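Local coordinates for protein deoxyhypusine synthase, putative (Entamoeba histolytica, PDB 7L9R) that probably catalyses the NAD-dependent transfer of an aminobutyl group from spermidine to a lysine of the eIF5A precursor, the first step of hypusine formation, at residues A124-I129 / Q168-F173; M130-N135 / D202-I207. All coordinates share one frame; numbering follows the deposited sequence.

Contacts 1 and 2 are neighbours, their centres about 10 Å apart, and their segments alternate along the chain: 124-129 is followed directly by 130-135, and 168-173 comes before 202-207. Asp128, on the helix of contact 1, ties the two together. Its OD1 and the backbone N of Val206 lie 2.9 Å apart, as do its OD2 and the N of Ile207; both are probable hydrogen bonds, set at the start of helix 206-212 in contact 2. A salt bridge from Arg103 also reaches Asp128 OD1. The contacts also meet through two rings, Phe133 CZ lying 3.7 Å from Trp169 CD1, with their planes at about 50°. Both contacts lie on the same side of the chain's centre.

Contact 1 (A124-I129 / Q168-F173); sequences AIETDI and QWLKEF
This is a buried, apolar helix-helix contact between helix 124-130, which follows strand 117-120 of the parallel sheet, and the long helix 160-179. The short axes cross at 113° and approach no closer than 11.7 Å, so side chains rather than backbones meet. Ile129 makes the largest share of it. Its CG1 branch runs out extended (chi2 170°), placing CD1 3.6 Å from CZ3 of Trp169, while CG2 lies over one face of the same indole, 4.1 Å above the plane and toward the rim. The two side chains cross at about a right angle. CD1 also packs on a branch of Leu170, 4.0 Å from its CD2, and that CD2 methyl sits at the edge of the Trp169 ring. The other Leu170 branch turns to Glu126, with CD1 3.8 Å from Glu126 CG. Only the aliphatic part of the glutamate is used here; its carboxylate OE2 accepts from the backbone N of Phe227 near the start of helix 226-237. Ile129 also touches Ile207 of helix 206-212, and Trp169 touches Arg199. Such helix packing belongs to the connection between strands 117-120 and 216-218, neighbours in a Rossmann-like sheet of strand order 3-2-1-4-5-6.

Contact 2 (M130-N135 / D202-I207); sequences MKCFGN and DTTSVI
Cys132 SG lies over one face of the Asp202 carboxylate, almost straight above its central carbon, with CG 3.4 Å away. Cys132 CB stands over the same face nearer one oxygen, 3.3 Å from Asp202 OD2. The other oxygen, OD1, is gripped by two bonds from Thr204. The backbone N of Thr204 gives a hydrogen bond of 2.8 Å (160°) to the anti lone pair of Asp202 OD1, on the side away from OD2. The hydroxyl OG1 of Thr204, set between its own backbone N and carbonyl carbon (chi1 74°), donates to the same Asp202 OD1 at 2.7 Å, arriving 49° out of the carboxylate plane from the side where the sulfur sits. Together the two bonds hold the carboxylate's rotation, presenting its face to the cysteine.

The N-H bond closes an Asx turn, nested in a type I beta turn from Asp202 to Ser205 whose backbone bond runs from Ser205 N to Asp202 O (3.1 Å). Ser205 is the N-cap residue of helix 206-212, which leads on to strand 216-218 at one end of the parallel sheet within this chain. Its CB packs on Cys132 SG at 3.6 Å, while its hydroxyl is hydrogen-bonded to Thr208 OG1.

Two waters complete the join between the loop after helix 124-130 and this turn. One donates to Lys131 O and to Thr204 OG1 (2.7 Å from that hydroxyl oxygen), so Thr204 OG1 accepts from the water and donates to Asp202. The other donates to Asp202 OD2 and to Cys132 O, 2.9 Å from the latter. Arg103 of helix 102-111 and Leu200 of helix 189-200 also touch Cys132 and Ser205, and Lys27 of a second subunit packs on Thr204.

Contact 1 (A124-I129 / Q168-F173)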
loop_
_atom_site.group_PDB
_atom_site.type_symbol
_atom_site.label_atom_id
_atom_site.label_comp_id
_atom_site.label_asym_id
_atom_site.label_seq_id
_atom_site.Cartn_x
_atom_site.Cartn_y
_atom_site.Cartn_z
ATOM N N ALA B 124 16.616 3.716 -17.309
ATOM C CA ALA B 124 15.910 3.075 -18.414
ATOM C C ALA B 124 16.784 2.994 -19.655
ATOM O O ALA B 124 16.890 1.934 -20.282
ATOM C CB ALA B 124 14.619 3.827 -18.729
ATOM N N ILE B 125 17.431 4.104 -20.014
ATOM C CA ILE B 125 18.237 4.129 -21.228
ATOM C C ILE B 125 19.402 3.151 -21.119
ATOM O O ILE B 125 19.725 2.434 -22.076
ATOM C CB ILE B 125 18.714 5.568 -21.519
ATOM C CG1 ILE B 125 17.509 6.505 -21.655
ATOM C CG2 ILE B 125 19.563 5.618 -22.775
ATOM C CD1 ILE B 125 16.454 6.015 -22.643
ATOM N N GLU B 126 20.049 3.099 -19.953
ATOM C CA GLU B 126 21.212 2.231 -19.804
ATOM C C GLU B 126 20.814 0.759 -19.837
ATOM O O GLU B 126 21.595 -0.085 -20.293
ATOM C CB GLU B 126 21.953 2.566 -18.508
ATOM C CG GLU B 126 22.420 4.013 -18.426
ATOM C CD GLU B 126 21.430 4.920 -17.698
ATOM O OE1 GLU B 126 20.209 4.812 -17.958
ATOM O OE2 GLU B 126 21.879 5.745 -16.872
ATOM N N THR B 127 19.607 0.440 -19.363
ATOM C CA THR B 127 19.100 -0.926 -19.455
ATOM C C THR B 127 18.880 -1.332 -20.906
ATOM O O THR B 127 19.231 -2.450 -21.302
ATOM C CB THR B 127 17.804 -1.043 -18.656
ATOM O OG1 THR B 127 18.067 -0.684 -17.298
ATOM C CG2 THR B 127 17.226 -2.457 -18.708
ATOM N N ASP B 128 18.317 -0.427 -21.714
ATOM C CA ASP B 128 18.091 -0.711 -23.128
ATOM C C ASP B 128 19.410 -0.986 -23.843
ATOM O O ASP B 128 19.514 -1.937 -24.632
ATOM C CB ASP B 128 17.344 0.466 -23.759
ATOM C CG ASP B 128 16.935 0.219 -25.208
ATOM O OD1 ASP B 128 16.388 -0.868 -25.513
ATOM O OD2 ASP B 128 17.131 1.139 -26.038
ATOM N N ILE B 129 20.440 -0.188 -23.533
ATOM C CA ILE B 129 21.781 -0.403 -24.072
ATOM C C ILE B 129 22.362 -1.715 -23.559
ATOM O O ILE B 129 22.930 -2.505 -24.324
ATOM C CB ILE B 129 22.695 0.783 -23.707
ATOM C CG1 ILE B 129 22.224 2.070 -24.382
ATOM C CG2 ILE B 129 24.153 0.477 -24.045
ATOM C CD1 ILE B 129 22.926 3.317 -23.864
ATOM N N GLN B 168 31.770 0.938 -19.892
ATOM C CA GLN B 168 32.819 1.280 -20.847
ATOM C C GLN B 168 32.229 1.949 -22.080
ATOM O O GLN B 168 32.749 2.965 -22.555
ATOM C CB GLN B 168 33.607 0.030 -21.240
ATOM N N TRP B 169 31.124 1.407 -22.594
ATOM C CA TRP B 169 30.450 2.016 -23.735
ATOM C C TRP B 169 30.007 3.439 -23.416
ATOM O O TRP B 169 30.274 4.372 -24.184
ATOM C CB TRP B 169 29.252 1.152 -24.145
ATOM C CG TRP B 169 28.636 1.524 -25.465
ATOM C CD1 TRP B 169 28.927 0.981 -26.690
ATOM C CD2 TRP B 169 27.626 2.516 -25.697
ATOM N NE1 TRP B 169 28.164 1.576 -27.663
ATOM C CE2 TRP B 169 27.353 2.517 -27.083
ATOM C CE3 TRP B 169 26.932 3.407 -24.872
ATOM C CZ2 TRP B 169 26.414 3.373 -27.659
ATOM C CZ3 TRP B 169 26.000 4.255 -25.443
ATOM C CH2 TRP B 169 25.748 4.232 -26.823
ATOM N N LEU B 170 29.320 3.622 -22.285
ATOM C CA LEU B 170 28.865 4.957 -21.907
ATOM C C LEU B 170 30.036 5.913 -21.751
ATOM O O LEU B 170 29.946 7.085 -22.136
ATOM C CB LEU B 170 28.053 4.896 -20.614
ATOM C CG LEU B 170 26.714 4.169 -20.701
ATOM C CD1 LEU B 170 26.133 3.963 -19.314
ATOM C CD2 LEU B 170 25.752 4.944 -21.586
ATOM N N LYS B 171 31.140 5.440 -21.171
ATOM C CA LYS B 171 32.284 6.316 -20.960
ATOM C C LYS B 171 32.932 6.707 -22.283
ATOM O O LYS B 171 33.336 7.861 -22.465
ATOM C CB LYS B 171 33.296 5.648 -20.032
ATOM C CG LYS B 171 32.867 5.612 -18.581
ATOM C CD LYS B 171 33.837 4.801 -17.746
ATOM C CE LYS B 171 33.457 4.836 -16.283
ATOM N NZ LYS B 171 34.367 3.996 -15.459
ATOM N N GLU B 172 33.037 5.764 -23.222
ATOM C CA GLU B 172 33.586 6.110 -24.528
ATOM C C GLU B 172 32.701 7.123 -25.240
ATOM O O GLU B 172 33.202 8.049 -25.888
ATOM C CB GLU B 172 33.768 4.848 -25.372
ATOM C CG GLU B 172 34.816 3.893 -24.824
ATOM C CD GLU B 172 35.027 2.689 -25.716
ATOM O OE1 GLU B 172 34.990 2.855 -26.956
ATOM O OE2 GLU B 172 35.232 1.578 -25.179
ATOM N N PHE B 173 31.381 6.982 -25.099
ATOM C CA PHE B 173 30.462 7.958 -25.673
ATOM C C PHE B 173 30.651 9.333 -25.041
ATOM O O PHE B 173 30.688 10.348 -25.747
ATOM C CB PHE B 173 29.025 7.461 -25.505
ATOM C CG PHE B 173 27.977 8.519 -25.711
ATOM C CD1 PHE B 173 27.608 8.919 -26.986
ATOM C CD2 PHE B 173 27.319 9.074 -24.623
ATOM C CE1 PHE B 173 26.625 9.883 -27.174
ATOM C CE2 PHE B 173 26.338 10.037 -24.798
ATOM C CZ PHE B 173 25.986 10.439 -26.074
#

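Contact 2 (M130-N135 / D202-I207)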
loop_
_atom_site.group_PDB
_atom_site.type_symbol
_atom_site.label_atom_id
_atom_site.label_comp_id
_atom_site.label_asym_id
_atom_site.label_seq_id
_atom_site.Cartn_x
_atom_site.Cartn_y
_atom_site.Cartn_z
ATOM N N MET B 130 22.245 -1.952 -22.249
ATOM C CA MET B 130 22.838 -3.134 -21.630
ATOM C C MET B 130 22.300 -4.419 -22.250
ATOM O O MET B 130 23.055 -5.374 -22.469
ATOM C CB MET B 130 22.571 -3.101 -20.123
ATOM C CG MET B 130 23.202 -4.230 -19.339
ATOM S SD MET B 130 22.923 -4.090 -17.556
ATOM C CE MET B 130 23.266 -2.356 -17.281
ATOM N N LYS B 131 21.003 -4.455 -22.562
ATOM C CA LYS B 131 20.406 -5.651 -23.142
ATOM C C LYS B 131 20.896 -5.941 -24.554
ATOM O O LYS B 131 20.675 -7.052 -25.041
ATOM C CB LYS B 131 18.880 -5.540 -23.143
ATOM C CG LYS B 131 18.265 -5.700 -21.767
ATOM C CD LYS B 131 16.755 -5.636 -21.815
ATOM C CE LYS B 131 16.152 -6.188 -20.527
ATOM N NZ LYS B 131 14.659 -6.209 -20.545
ATOM N N CYS B 132 21.562 -4.992 -25.217
ATOM C CA CYS B 132 22.152 -5.282 -26.519
ATOM C C CYS B 132 23.454 -6.063 -26.411
ATOM O O CYS B 132 23.884 -6.663 -27.401
ATOM C CB CYS B 132 22.407 -3.988 -27.296
ATOM S SG CYS B 132 20.932 -3.052 -27.744
ATOM N N PHE B 133 24.089 -6.069 -25.240
ATOM C CA PHE B 133 25.380 -6.722 -25.058
ATOM C C PHE B 133 25.274 -8.103 -24.430
ATOM O O PHE B 133 26.086 -8.979 -24.748
ATOM C CB PHE B 133 26.294 -5.848 -24.190
ATOM C CG PHE B 133 26.489 -4.456 -24.729
ATOM C CD1 PHE B 133 26.594 -4.232 -26.095
ATOM C CD2 PHE B 133 26.556 -3.371 -23.875
ATOM C CE1 PHE B 133 26.766 -2.949 -26.597
ATOM C CE2 PHE B 133 26.734 -2.086 -24.369
ATOM C CZ PHE B 133 26.836 -1.873 -25.728
ATOM N N GLY B 134 24.293 -8.322 -23.560
ATOM C CA GLY B 134 24.125 -9.606 -22.905
ATOM C C GLY B 134 22.738 -9.707 -22.317
ATOM O O GLY B 134 21.965 -8.746 -22.316
ATOM N N ASN B 135 22.431 -10.892 -21.801
ATOM C CA ASN B 135 21.113 -11.182 -21.252
ATOM C C ASN B 135 21.192 -11.161 -19.730
ATOM O O ASN B 135 21.985 -11.897 -19.133
ATOM C CB ASN B 135 20.591 -12.525 -21.765
ATOM C CG ASN B 135 20.341 -12.514 -23.265
ATOM O OD1 ASN B 135 19.313 -12.018 -23.733
ATOM N ND2 ASN B 135 21.285 -13.057 -24.028
ATOM N N ASP B 202 21.511 -0.570 -33.018
ATOM C CA ASP B 202 21.053 -1.926 -32.744
ATOM C C ASP B 202 19.542 -1.943 -32.900
ATOM O O ASP B 202 18.838 -1.260 -32.150
ATOM C CB ASP B 202 21.457 -2.358 -31.330
ATOM C CG ASP B 202 21.259 -3.842 -31.085
ATOM O OD1 ASP B 202 20.155 -4.362 -31.376
ATOM O OD2 ASP B 202 22.217 -4.484 -30.593
ATOM N N THR B 203 19.035 -2.726 -33.857
ATOM C CA THR B 203 17.597 -2.700 -34.098
ATOM C C THR B 203 16.794 -3.459 -33.048
ATOM O O THR B 203 15.564 -3.487 -33.149
ATOM C CB THR B 203 17.256 -3.261 -35.486
ATOM O OG1 THR B 203 17.672 -4.630 -35.578
ATOM C CG2 THR B 203 17.922 -2.434 -36.583
ATOM N N THR B 204 17.430 -4.035 -32.023
ATOM C CA THR B 204 16.655 -4.596 -30.923
ATOM C C THR B 204 16.387 -3.584 -29.819
ATOM O O THR B 204 15.598 -3.874 -28.910
ATOM C CB THR B 204 17.349 -5.821 -30.312
ATOM O OG1 THR B 204 18.468 -5.403 -29.523
ATOM C CG2 THR B 204 17.815 -6.801 -31.401
ATOM N N SER B 205 17.004 -2.408 -29.876
ATOM C CA SER B 205 16.911 -1.437 -28.795
ATOM C C SER B 205 15.845 -0.384 -29.079
ATOM O O SER B 205 15.558 -0.044 -30.233
ATOM C CB SER B 205 18.258 -0.753 -28.564
ATOM O OG SER B 205 18.419 0.339 -29.441
ATOM N N VAL B 206 15.252 0.120 -27.999
ATOM C CA VAL B 206 14.284 1.206 -28.104
ATOM C C VAL B 206 14.948 2.465 -28.660
ATOM O O VAL B 206 14.423 3.109 -29.580
ATOM C CB VAL B 206 13.629 1.465 -26.733
ATOM C CG1 VAL B 206 12.784 2.730 -26.763
ATOM C CG2 VAL B 206 12.787 0.254 -26.294
ATOM N N ILE B 207 16.128 2.821 -28.136
ATOM C CA ILE B 207 16.685 4.135 -28.467
ATOM C C ILE B 207 17.150 4.205 -29.919
ATOM O O ILE B 207 17.062 5.267 -30.549
ATOM C CB ILE B 207 17.823 4.534 -27.503
ATOM C CG1 ILE B 207 19.015 3.585 -27.632
ATOM C CG2 ILE B 207 17.314 4.594 -26.067
ATOM C CD1 ILE B 207 20.215 4.033 -26.835
HETATM O O HOH W 1 18.652 -6.805 -27.168
HETATM O O HOH W 2 22.165 -6.872 -29.725
#